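Local coordinates for protein ABC-type amino acid transport system, periplasmic component (Caldanaerobacter subterraneus subsp. tengcongensis MB4, PDB 4YMX) that binds arginine between its two lobes as the periplasmic substrate-binding component of an amino acid ABC transporter, at residues S44-P49 against N173-E178; R127-V132 against V192-A197; P109-K114 against N217-S222. All blocks are in the same frame, centred on the assembly; numbering follows the deposited sequence.

Interaction 1: S44-P49 against N173-E178; sequences SADFPP and NRVSDE. With ARG (arginine), chain C.
The guanidinium end of the arginine pocket is built where Asp46 of segment 44-49 meets Arg174 and Val175 at the start of helix 175-183. Asp46 divides its carboxylate between the ligand and this helix. OD1 accepts from NH1 of the bound arginine at 2.9 Å, while OD2 takes the backbone N-H of Val175 at 2.8 Å, nearly straight (170°), on its anti side and 33° out of the carboxylate plane. Together the two bonds hold the rotation of the carboxylate, and the first turn of the helix would be expected to favour its negative charge. Arg174, bent at chi2 and chi3, lays one face of its guanidinium over Asp46 CB, with CG offset toward the rim. Its NE is 4.0 Å from Asp46 OD2, a long salt bridge of charges alone, since the oxygen lies well out of the guanidinium plane; the firmer partner of Arg174 is Asp85, which NH1 meets. Ser44 contributes its backbone, O accepting from ligand NH2 at 2.9 Å, and its OG, anti to the backbone N (chi1 180°), gives a weak bond to Asp46 OD1. One face of the Phe47 ring lies against the ligand guanidinium, whose NE sits 3.4 Å above the ring centre. At the ring edge Val175 CG2 approaches Phe47 CD2 at 4.1 Å. Gln152, which also bonds the ligand, makes a weak bond to Asp46 OD2, and Tyr200 bonds Asp46 O, tying the strand to the facing lobe. An aromatic face over the guanidinium, with an acid and a backbone carbonyl at its N-H groups, is a recognition site for a basic side chain in the cleft of a family 3 solute-binding protein.

Interaction 2: R127-V132 against V192-A197; sequences RQVVVV and VEDTVA. With ARG (arginine), chain C.
Strands 128-133 and 189-193 run antiparallel, with Val129 and Val192 as a hydrogen-bonded pair: Val129 N to Val192 O is 2.9 Å and Val192 N to Val129 O 3.2 Å. Gln128 and Glu193 form the next, non-hydrogen-bonded pair. Beyond it Arg127 O takes the N-H of Asp194 at 2.9 Å, carrying the pairing into the first residue of helix 194-201. On the side of Val129 and Val192, apolar groups meet the helix. Val131 CG2 lies 3.7 Å from Ala197 CB and also touches Val192 CG1, while Val129 CG1 rests on Asp194 CB at 3.6 Å. The carboxylate of Asp194 reaches Tyr211 through OD1, and a water links its OD2 to Arg127 NE. The side chains of Gln128 and Glu193 meet near the ligand, where the amide and carboxylate planes stand 58° apart. Gln128 NE2 gives a weak bond of 3.4 Å to Glu193 OE1; Gln128 OE1 is held by Ser157. Glu193 OE1 in turn accepts from N of the bound arginine at 2.8 Å. An alanine at Glu193 would probably leave the ligand's ammonium without this carboxylate and remove the weak acceptor of Gln128 NE2. The chemistry is thus charge recognition: a carboxylate at the end of a strand faces the alpha-ammonium, and a second-shell amide is in position to steady it.

Interaction 3: P109-K114 against N217-S222; sequences PTAERK and NVENGS. With ARG (arginine), chain C.
Glu219 reaches across to the N-terminus of helix 111-114, its side chain meeting that of Thr110 at about a right angle. The glutamate is extended beyond CG, chi2 being 154°, and its carboxylate faces the N-H groups of the first turn. OE1 accepts the backbone N-H of Ala111 at 2.9 Å on its syn side, 25° out of the carboxylate plane. OE2 lies against Thr110 CB (3.3 Å) and its methyl CG2, and also accepts a hydrogen bond from a water that itself accepts from Glu112 N. The other branch of Thr110, OG1, between the backbone N and the carbonyl carbon (chi1 68°), caps the helix by accepting from Arg113 N at 3.0 Å. N-H groups of the first turn are thereby answered by both side chains and a water, and the helix end would be expected to stabilise the carboxylate's charge. Arg113 heads for the ligand instead, extended from CG to NE. Its guanidinium meets the ligand carboxylate edge on and in plane, NH1 to O and NH2 to OXT both at 2.8 Å, a bidentate pair. Pro109 CD rests on Gly221 O at 3.7 Å. Phe119 and Leu122 of strand 117-124 pack against Pro109, Thr156 of helix 156-161 lies against Thr110, and segment 217-222 leads into strand 222-227.

Overall arrangement
The three contacts surround one bound arginine: interaction 1 at its guanidinium end, interaction 2 at its ammonium and interaction 3 at its carboxylate. Interactions 1 and 2 touch, their centres 12 Å apart, Phe47 packing on Val196 and Glu193. Interactions 1 and 3 have centres 19 Å apart and do not touch. Interactions 2 and 3, with centres 16 Å apart, meet through Gln128 and Val218. Along the chain interaction 1 alternates with each of the others, whereas both segments of interaction 2 fall between those of interaction 3. Interaction 2 belongs to one sheet; interaction 1 joins the two lobes, and interaction 3 sets helix 111-114 against the loop passing between sheets, as expected for a closed, ligand-bound periplasmic binding protein.

Interaction 1: S44-P49 against N173-E178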
loop_
_atom_site.group_PDB
_atom_site.type_symbol
_atom_site.label_atom_id
_atom_site.label_comp_id
_atom_site.label_asym_id
_atom_site.label_seq_id
_atom_site.Cartn_x
_atom_site.Cartn_y
_atom_site.Cartn_z
ATOM N N SER A 44 3.900 -2.788 -5.852
ATOM C CA SER A 44 5.008 -3.068 -4.947
ATOM C C SER A 44 4.515 -4.154 -4.010
ATOM O O SER A 44 3.727 -3.882 -3.105
ATOM C CB SER A 44 5.390 -1.812 -4.163
ATOM O OG SER A 44 6.471 -2.070 -3.275
ATOM N N ALA A 45 4.939 -5.392 -4.251
ATOM C CA ALA A 45 4.352 -6.551 -3.570
ATOM C C ALA A 45 5.034 -6.871 -2.235
ATOM O O ALA A 45 5.499 -7.997 -1.985
ATOM C CB ALA A 45 4.334 -7.777 -4.495
ATOM N N ASP A 46 5.050 -5.858 -1.378
ATOM C CA ASP A 46 5.592 -5.927 -0.036
ATOM C C ASP A 46 4.525 -5.501 0.963
ATOM O O ASP A 46 4.840 -5.053 2.062
ATOM C CB ASP A 46 6.778 -4.967 0.066
ATOM C CG ASP A 46 6.405 -3.512 -0.261
ATOM O OD1 ASP A 46 5.299 -3.245 -0.791
ATOM O OD2 ASP A 46 7.236 -2.630 0.006
ATOM N N PHE A 47 3.261 -5.640 0.578
ATOM C CA PHE A 47 2.171 -4.926 1.235
ATOM C C PHE A 47 0.964 -5.837 1.443
ATOM O O PHE A 47 -0.134 -5.549 0.948
ATOM C CB PHE A 47 1.788 -3.733 0.346
ATOM C CG PHE A 47 1.312 -2.499 1.090
ATOM C CD1 PHE A 47 0.048 -1.977 0.842
ATOM C CD2 PHE A 47 2.132 -1.846 1.996
ATOM C CE1 PHE A 47 -0.388 -0.813 1.473
ATOM C CE2 PHE A 47 1.707 -0.689 2.634
ATOM C CZ PHE A 47 0.440 -0.180 2.388
ATOM N N PRO A 48 1.156 -6.956 2.170
ATOM C CA PRO A 48 0.024 -7.843 2.455
ATOM C C PRO A 48 -0.999 -7.113 3.322
ATOM O O PRO A 48 -0.601 -6.367 4.211
ATOM C CB PRO A 48 0.676 -8.980 3.256
ATOM C CG PRO A 48 1.892 -8.334 3.897
ATOM C CD PRO A 48 2.390 -7.398 2.858
ATOM N N PRO A 49 -2.302 -7.345 3.109
ATOM C CA PRO A 49 -2.934 -8.285 2.179
ATOM C C PRO A 49 -3.303 -7.698 0.817
ATOM O O PRO A 49 -4.064 -8.338 0.080
ATOM C CB PRO A 49 -4.213 -8.667 2.923
ATOM C CG PRO A 49 -4.589 -7.390 3.605
ATOM C CD PRO A 49 -3.282 -6.791 4.066
ATOM N N ASN A 173 13.215 1.308 0.503
ATOM C CA ASN A 173 12.477 0.988 -0.711
ATOM C C ASN A 173 11.257 0.119 -0.448
ATOM O O ASN A 173 10.194 0.356 -1.014
ATOM C CB ASN A 173 13.382 0.276 -1.715
ATOM C CG ASN A 173 14.438 1.186 -2.290
ATOM O OD1 ASN A 173 14.254 2.402 -2.354
ATOM N ND2 ASN A 173 15.553 0.603 -2.709
ATOM N N ARG A 174 11.427 -0.890 0.405
ATOM C CA ARG A 174 10.411 -1.917 0.627
ATOM C C ARG A 174 10.046 -2.046 2.098
ATOM O O ARG A 174 10.902 -1.972 2.989
ATOM C CB ARG A 174 10.906 -3.274 0.107
ATOM C CG ARG A 174 11.256 -3.268 -1.375
ATOM C CD ARG A 174 10.004 -3.355 -2.224
ATOM N NE ARG A 174 9.571 -4.743 -2.399
ATOM C CZ ARG A 174 8.814 -5.178 -3.405
ATOM N NH1 ARG A 174 8.384 -4.340 -4.333
ATOM N NH2 ARG A 174 8.491 -6.460 -3.480
ATOM N N VAL A 175 8.759 -2.257 2.338
ATOM C CA VAL A 175 8.228 -2.353 3.691
ATOM C C VAL A 175 8.861 -3.497 4.473
ATOM O O VAL A 175 9.060 -3.391 5.689
ATOM C CB VAL A 175 6.691 -2.507 3.652
ATOM C CG1 VAL A 175 6.127 -2.739 5.048
ATOM C CG2 VAL A 175 6.066 -1.266 3.028
ATOM N N SER A 176 9.184 -4.592 3.789
ATOM C CA SER A 176 9.772 -5.741 4.463
ATOM C C SER A 176 11.069 -5.372 5.194
ATOM O O SER A 176 11.347 -5.891 6.271
ATOM C CB SER A 176 10.011 -6.875 3.470
ATOM O OG SER A 176 10.762 -6.403 2.363
ATOM N N ASP A 177 11.837 -4.443 4.639
ATOM C CA ASP A 177 13.070 -4.007 5.287
ATOM C C ASP A 177 12.832 -3.126 6.501
ATOM O O ASP A 177 13.639 -3.109 7.429
ATOM C CB ASP A 177 13.995 -3.337 4.273
ATOM C CG ASP A 177 14.528 -4.321 3.272
ATOM O OD1 ASP A 177 15.160 -5.311 3.701
ATOM O OD2 ASP A 177 14.278 -4.142 2.064
ATOM N N GLU A 178 11.709 -2.416 6.519
ATOM C CA GLU A 178 11.339 -1.614 7.679
ATOM C C GLU A 178 11.080 -2.505 8.879
ATOM O O GLU A 178 11.475 -2.186 10.001
ATOM C CB GLU A 178 10.105 -0.772 7.359
ATOM C CG GLU A 178 10.334 0.185 6.195
ATOM C CD GLU A 178 9.056 0.831 5.724
ATOM O OE1 GLU A 178 8.265 1.306 6.574
ATOM O OE2 GLU A 178 8.830 0.853 4.491
HETATM N N ARG C . -0.974 4.232 1.076
HETATM C CA ARG C . 0.429 4.720 1.126
HETATM C C ARG C . 0.727 5.620 -0.060
HETATM O O ARG C . -0.085 5.744 -0.974
HETATM C CB ARG C . 1.402 3.541 1.143
HETATM C CG ARG C . 1.213 2.569 -0.005
HETATM C CD ARG C . 2.365 1.581 -0.099
HETATM N NE ARG C . 2.029 0.465 -0.972
HETATM C CZ ARG C . 2.840 -0.551 -1.238
HETATM N NH1 ARG C . 4.051 -0.609 -0.710
HETATM N NH2 ARG C . 2.432 -1.512 -2.047
HETATM O OXT ARG C . 1.787 6.241 -0.121
#

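Interaction 2: R127-V132 against V192-A197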
loop_
_atom_site.group_PDB
_atom_site.type_symbol
_atom_site.label_atom_id
_atom_site.label_comp_id
_atom_site.label_asym_id
_atom_site.label_seq_id
_atom_site.Cartn_x
_atom_site.Cartn_y
_atom_site.Cartn_z
ATOM N N ARG A 127 -5.624 3.653 7.221
ATOM C CA ARG A 127 -5.244 4.403 8.409
ATOM C C ARG A 127 -3.759 4.188 8.699
ATOM O O ARG A 127 -3.278 3.059 8.670
ATOM C CB ARG A 127 -6.071 3.924 9.608
ATOM C CG ARG A 127 -5.736 4.603 10.932
ATOM C CD ARG A 127 -6.272 3.806 12.119
ATOM N NE ARG A 127 -7.713 3.581 12.036
ATOM C CZ ARG A 127 -8.630 4.444 12.464
ATOM N NH1 ARG A 127 -8.259 5.599 13.002
ATOM N NH2 ARG A 127 -9.919 4.156 12.352
ATOM N N GLN A 128 -3.041 5.274 8.974
ATOM C CA GLN A 128 -1.642 5.190 9.399
ATOM C C GLN A 128 -1.566 4.817 10.867
ATOM O O GLN A 128 -2.329 5.336 11.693
ATOM C CB GLN A 128 -0.934 6.536 9.201
ATOM C CG GLN A 128 -0.917 7.010 7.769
ATOM C CD GLN A 128 -0.208 6.041 6.856
ATOM O OE1 GLN A 128 0.927 5.640 7.121
ATOM N NE2 GLN A 128 -0.877 5.647 5.777
ATOM N N VAL A 129 -0.633 3.929 11.191
ATOM C CA VAL A 129 -0.354 3.589 12.574
ATOM C C VAL A 129 1.151 3.552 12.805
ATOM O O VAL A 129 1.946 3.674 11.877
ATOM C CB VAL A 129 -0.954 2.227 12.983
ATOM C CG1 VAL A 129 -2.457 2.180 12.701
ATOM C CG2 VAL A 129 -0.223 1.073 12.303
ATOM N N VAL A 130 1.533 3.386 14.060
ATOM C CA VAL A 130 2.929 3.237 14.432
ATOM C C VAL A 130 3.151 1.810 14.940
ATOM O O VAL A 130 2.326 1.268 15.677
ATOM C CB VAL A 130 3.307 4.267 15.506
ATOM C CG1 VAL A 130 4.715 4.001 16.033
ATOM C CG2 VAL A 130 3.202 5.686 14.938
ATOM N N VAL A 131 4.238 1.183 14.506
ATOM C CA VAL A 131 4.621 -0.129 15.008
ATOM C C VAL A 131 5.895 0.004 15.840
ATOM O O VAL A 131 6.845 0.676 15.430
ATOM C CB VAL A 131 4.879 -1.137 13.856
ATOM C CG1 VAL A 131 5.232 -2.511 14.423
ATOM C CG2 VAL A 131 3.664 -1.240 12.942
ATOM N N VAL A 132 5.905 -0.620 17.016
ATOM C CA VAL A 132 7.071 -0.627 17.904
ATOM C C VAL A 132 7.242 -2.031 18.470
ATOM O O VAL A 132 6.347 -2.866 18.335
ATOM C CB VAL A 132 6.915 0.384 19.076
ATOM C CG1 VAL A 132 6.806 1.810 18.547
ATOM C CG2 VAL A 132 5.715 0.026 19.949
ATOM N N VAL A 192 3.260 2.911 9.086
ATOM C CA VAL A 192 2.745 2.069 8.009
ATOM C C VAL A 192 1.250 1.897 8.217
ATOM O O VAL A 192 0.751 2.172 9.302
ATOM C CB VAL A 192 3.493 0.699 7.982
ATOM C CG1 VAL A 192 3.099 -0.163 9.175
ATOM C CG2 VAL A 192 3.263 -0.048 6.667
ATOM N N GLU A 193 0.529 1.476 7.181
ATOM C CA GLU A 193 -0.908 1.299 7.300
ATOM C C GLU A 193 -1.271 0.157 8.234
ATOM O O GLU A 193 -0.570 -0.863 8.304
ATOM C CB GLU A 193 -1.551 1.108 5.925
ATOM C CG GLU A 193 -2.047 2.401 5.329
ATOM C CD GLU A 193 -1.663 2.554 3.883
ATOM O OE1 GLU A 193 -0.574 3.089 3.610
ATOM O OE2 GLU A 193 -2.462 2.146 3.019
ATOM N N ASP A 194 -2.383 0.347 8.933
ATOM C CA ASP A 194 -2.884 -0.574 9.949
ATOM C C ASP A 194 -3.040 -2.004 9.445
ATOM O O ASP A 194 -2.552 -2.950 10.054
ATOM C CB ASP A 194 -4.241 -0.060 10.451
ATOM C CG ASP A 194 -4.812 -0.893 11.589
ATOM O OD1 ASP A 194 -4.032 -1.466 12.371
ATOM O OD2 ASP A 194 -6.058 -0.955 11.701
ATOM N N THR A 195 -3.725 -2.175 8.320
ATOM C CA THR A 195 -3.991 -3.528 7.835
ATOM C C THR A 195 -2.711 -4.254 7.452
ATOM O O THR A 195 -2.597 -5.468 7.618
ATOM C CB THR A 195 -4.963 -3.537 6.657
ATOM O OG1 THR A 195 -4.445 -2.716 5.606
ATOM C CG2 THR A 195 -6.327 -3.029 7.099
ATOM N N VAL A 196 -1.748 -3.506 6.930
ATOM C CA VAL A 196 -0.461 -4.093 6.588
ATOM C C VAL A 196 0.359 -4.445 7.837
ATOM O O VAL A 196 0.966 -5.522 7.900
ATOM C CB VAL A 196 0.316 -3.170 5.632
ATOM C CG1 VAL A 196 1.690 -3.734 5.337
ATOM C CG2 VAL A 196 -0.460 -3.017 4.325
ATOM N N ALA A 197 0.369 -3.551 8.822
ATOM C CA ALA A 197 1.000 -3.865 10.103
ATOM C C ALA A 197 0.423 -5.150 10.704
ATOM O O ALA A 197 1.166 -5.993 11.212
ATOM C CB ALA A 197 0.854 -2.706 11.076
HETATM N N ARG C . -0.974 4.232 1.076
HETATM C CA ARG C . 0.429 4.720 1.126
HETATM C C ARG C . 0.727 5.620 -0.060
HETATM O O ARG C . -0.085 5.744 -0.974
HETATM C CB ARG C . 1.402 3.541 1.143
HETATM C CG ARG C . 1.213 2.569 -0.005
HETATM C CD ARG C . 2.365 1.581 -0.099
HETATM N NE ARG C . 2.029 0.465 -0.972
HETATM C CZ ARG C . 2.840 -0.551 -1.238
HETATM N NH1 ARG C . 4.051 -0.609 -0.710
HETATM N NH2 ARG C . 2.432 -1.512 -2.047
HETATM O OXT ARG C . 1.787 6.241 -0.121
HETATM O O HOH W 1 -7.904 0.824 10.633
#

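Interaction 3: P109-K114 against N217-S222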
loop_
_atom_site.group_PDB
_atom_site.type_symbol
_atom_site.label_atom_id
_atom_site.label_comp_id
_atom_site.label_asym_id
_atom_site.label_seq_id
_atom_site.Cartn_x
_atom_site.Cartn_y
_atom_site.Cartn_z
ATOM N N PRO A 109 -4.874 8.450 -3.317
ATOM C CA PRO A 109 -4.990 9.480 -4.356
ATOM C C PRO A 109 -4.798 10.888 -3.799
ATOM O O PRO A 109 -5.766 11.643 -3.684
ATOM C CB PRO A 109 -6.425 9.298 -4.866
ATOM C CG PRO A 109 -7.170 8.749 -3.700
ATOM C CD PRO A 109 -6.178 7.845 -2.993
ATOM N N THR A 110 -3.557 11.248 -3.489
ATOM C CA THR A 110 -3.262 12.552 -2.895
ATOM C C THR A 110 -3.387 13.672 -3.915
ATOM O O THR A 110 -3.225 13.449 -5.117
ATOM C CB THR A 110 -1.841 12.593 -2.293
ATOM O OG1 THR A 110 -0.868 12.512 -3.346
ATOM C CG2 THR A 110 -1.634 11.438 -1.343
ATOM N N ALA A 111 -3.682 14.876 -3.436
ATOM C CA ALA A 111 -3.757 16.037 -4.311
ATOM C C ALA A 111 -2.456 16.205 -5.099
ATOM O O ALA A 111 -2.473 16.518 -6.297
ATOM C CB ALA A 111 -4.059 17.290 -3.501
ATOM N N GLU A 112 -1.330 15.980 -4.430
ATOM C CA GLU A 112 -0.031 16.090 -5.079
ATOM C C GLU A 112 0.108 15.109 -6.245
ATOM O O GLU A 112 0.518 15.485 -7.347
ATOM C CB GLU A 112 1.090 15.864 -4.063
ATOM C CG GLU A 112 2.490 15.874 -4.654
ATOM C CD GLU A 112 2.935 17.253 -5.121
ATOM O OE1 GLU A 112 4.000 17.335 -5.769
ATOM O OE2 GLU A 112 2.243 18.254 -4.834
ATOM N N ARG A 113 -0.240 13.850 -6.004
ATOM C CA ARG A 113 -0.127 12.833 -7.041
ATOM C C ARG A 113 -1.072 13.072 -8.216
ATOM O O ARG A 113 -0.748 12.727 -9.347
ATOM C CB ARG A 113 -0.368 11.448 -6.446
ATOM C CG ARG A 113 0.769 10.966 -5.574
ATOM C CD ARG A 113 0.331 9.786 -4.760
ATOM N NE ARG A 113 1.417 9.298 -3.924
ATOM C CZ ARG A 113 1.257 8.401 -2.955
ATOM N NH1 ARG A 113 0.056 7.901 -2.703
ATOM N NH2 ARG A 113 2.308 7.991 -2.255
ATOM N N LYS A 114 -2.236 13.658 -7.933
ATOM C CA LYS A 114 -3.225 13.959 -8.965
ATOM C C LYS A 114 -2.707 14.940 -10.021
ATOM O O LYS A 114 -3.260 15.020 -11.120
ATOM C CB LYS A 114 -4.514 14.491 -8.336
ATOM C CG LYS A 114 -5.357 13.427 -7.658
ATOM C CD LYS A 114 -6.548 14.060 -6.951
ATOM C CE LYS A 114 -7.456 13.016 -6.342
ATOM N NZ LYS A 114 -8.607 13.649 -5.635
ATOM N N ASN A 217 -2.791 12.080 10.281
ATOM C CA ASN A 217 -3.183 13.363 9.684
ATOM C C ASN A 217 -2.645 13.549 8.264
ATOM O O ASN A 217 -2.012 14.559 7.936
ATOM C CB ASN A 217 -2.781 14.542 10.578
ATOM C CG ASN A 217 -3.565 14.591 11.875
ATOM O OD1 ASN A 217 -4.585 13.918 12.036
ATOM N ND2 ASN A 217 -3.094 15.407 12.807
ATOM N N VAL A 218 -2.867 12.537 7.431
ATOM C CA VAL A 218 -2.519 12.586 6.014
ATOM C C VAL A 218 -3.733 12.115 5.235
ATOM O O VAL A 218 -4.699 11.619 5.825
ATOM C CB VAL A 218 -1.317 11.676 5.680
ATOM C CG1 VAL A 218 -0.045 12.249 6.264
ATOM C CG2 VAL A 218 -1.569 10.256 6.200
ATOM N N GLU A 219 -3.695 12.273 3.917
ATOM C CA GLU A 219 -4.761 11.763 3.065
ATOM C C GLU A 219 -4.821 10.238 3.179
ATOM O O GLU A 219 -3.785 9.574 3.316
ATOM C CB GLU A 219 -4.560 12.228 1.613
ATOM C CG GLU A 219 -4.751 13.741 1.443
ATOM C CD GLU A 219 -3.999 14.338 0.269
ATOM O OE1 GLU A 219 -4.663 14.807 -0.685
ATOM O OE2 GLU A 219 -2.750 14.370 0.309
ATOM N N ASN A 220 -6.035 9.694 3.158
ATOM C CA ASN A 220 -6.247 8.267 3.369
ATOM C C ASN A 220 -6.942 7.611 2.186
ATOM O O ASN A 220 -7.419 8.290 1.269
ATOM C CB ASN A 220 -7.072 8.009 4.642
ATOM C CG ASN A 220 -6.533 8.746 5.865
ATOM O OD1 ASN A 220 -7.187 9.660 6.384
ATOM N ND2 ASN A 220 -5.348 8.348 6.340
ATOM N N GLY A 221 -6.989 6.286 2.213
ATOM C CA GLY A 221 -7.702 5.531 1.202
ATOM C C GLY A 221 -6.803 5.054 0.082
ATOM O O GLY A 221 -5.692 5.555 -0.098
ATOM N N SER A 222 -7.292 4.075 -0.674
ATOM C CA SER A 222 -6.567 3.538 -1.822
ATOM C C SER A 222 -7.398 3.620 -3.102
ATOM O O SER A 222 -8.618 3.449 -3.077
ATOM C CB SER A 222 -6.163 2.094 -1.563
ATOM O OG SER A 222 -5.340 2.032 -0.413
HETATM N N ARG C . -0.974 4.232 1.076
HETATM C CA ARG C . 0.429 4.720 1.126
HETATM C C ARG C . 0.727 5.620 -0.060
HETATM O O ARG C . -0.085 5.744 -0.974
HETATM C CB ARG C . 1.402 3.541 1.143
HETATM C CG ARG C . 1.213 2.569 -0.005
HETATM C CD ARG C . 2.365 1.581 -0.099
HETATM N NE ARG C . 2.029 0.465 -0.972
HETATM C CZ ARG C . 2.840 -0.551 -1.238
HETATM N NH1 ARG C . 4.051 -0.609 -0.710
HETATM N NH2 ARG C . 2.432 -1.512 -2.047
HETATM O OXT ARG C . 1.787 6.241 -0.121
HETATM O O HOH W 2 -1.251 15.858 -1.350
#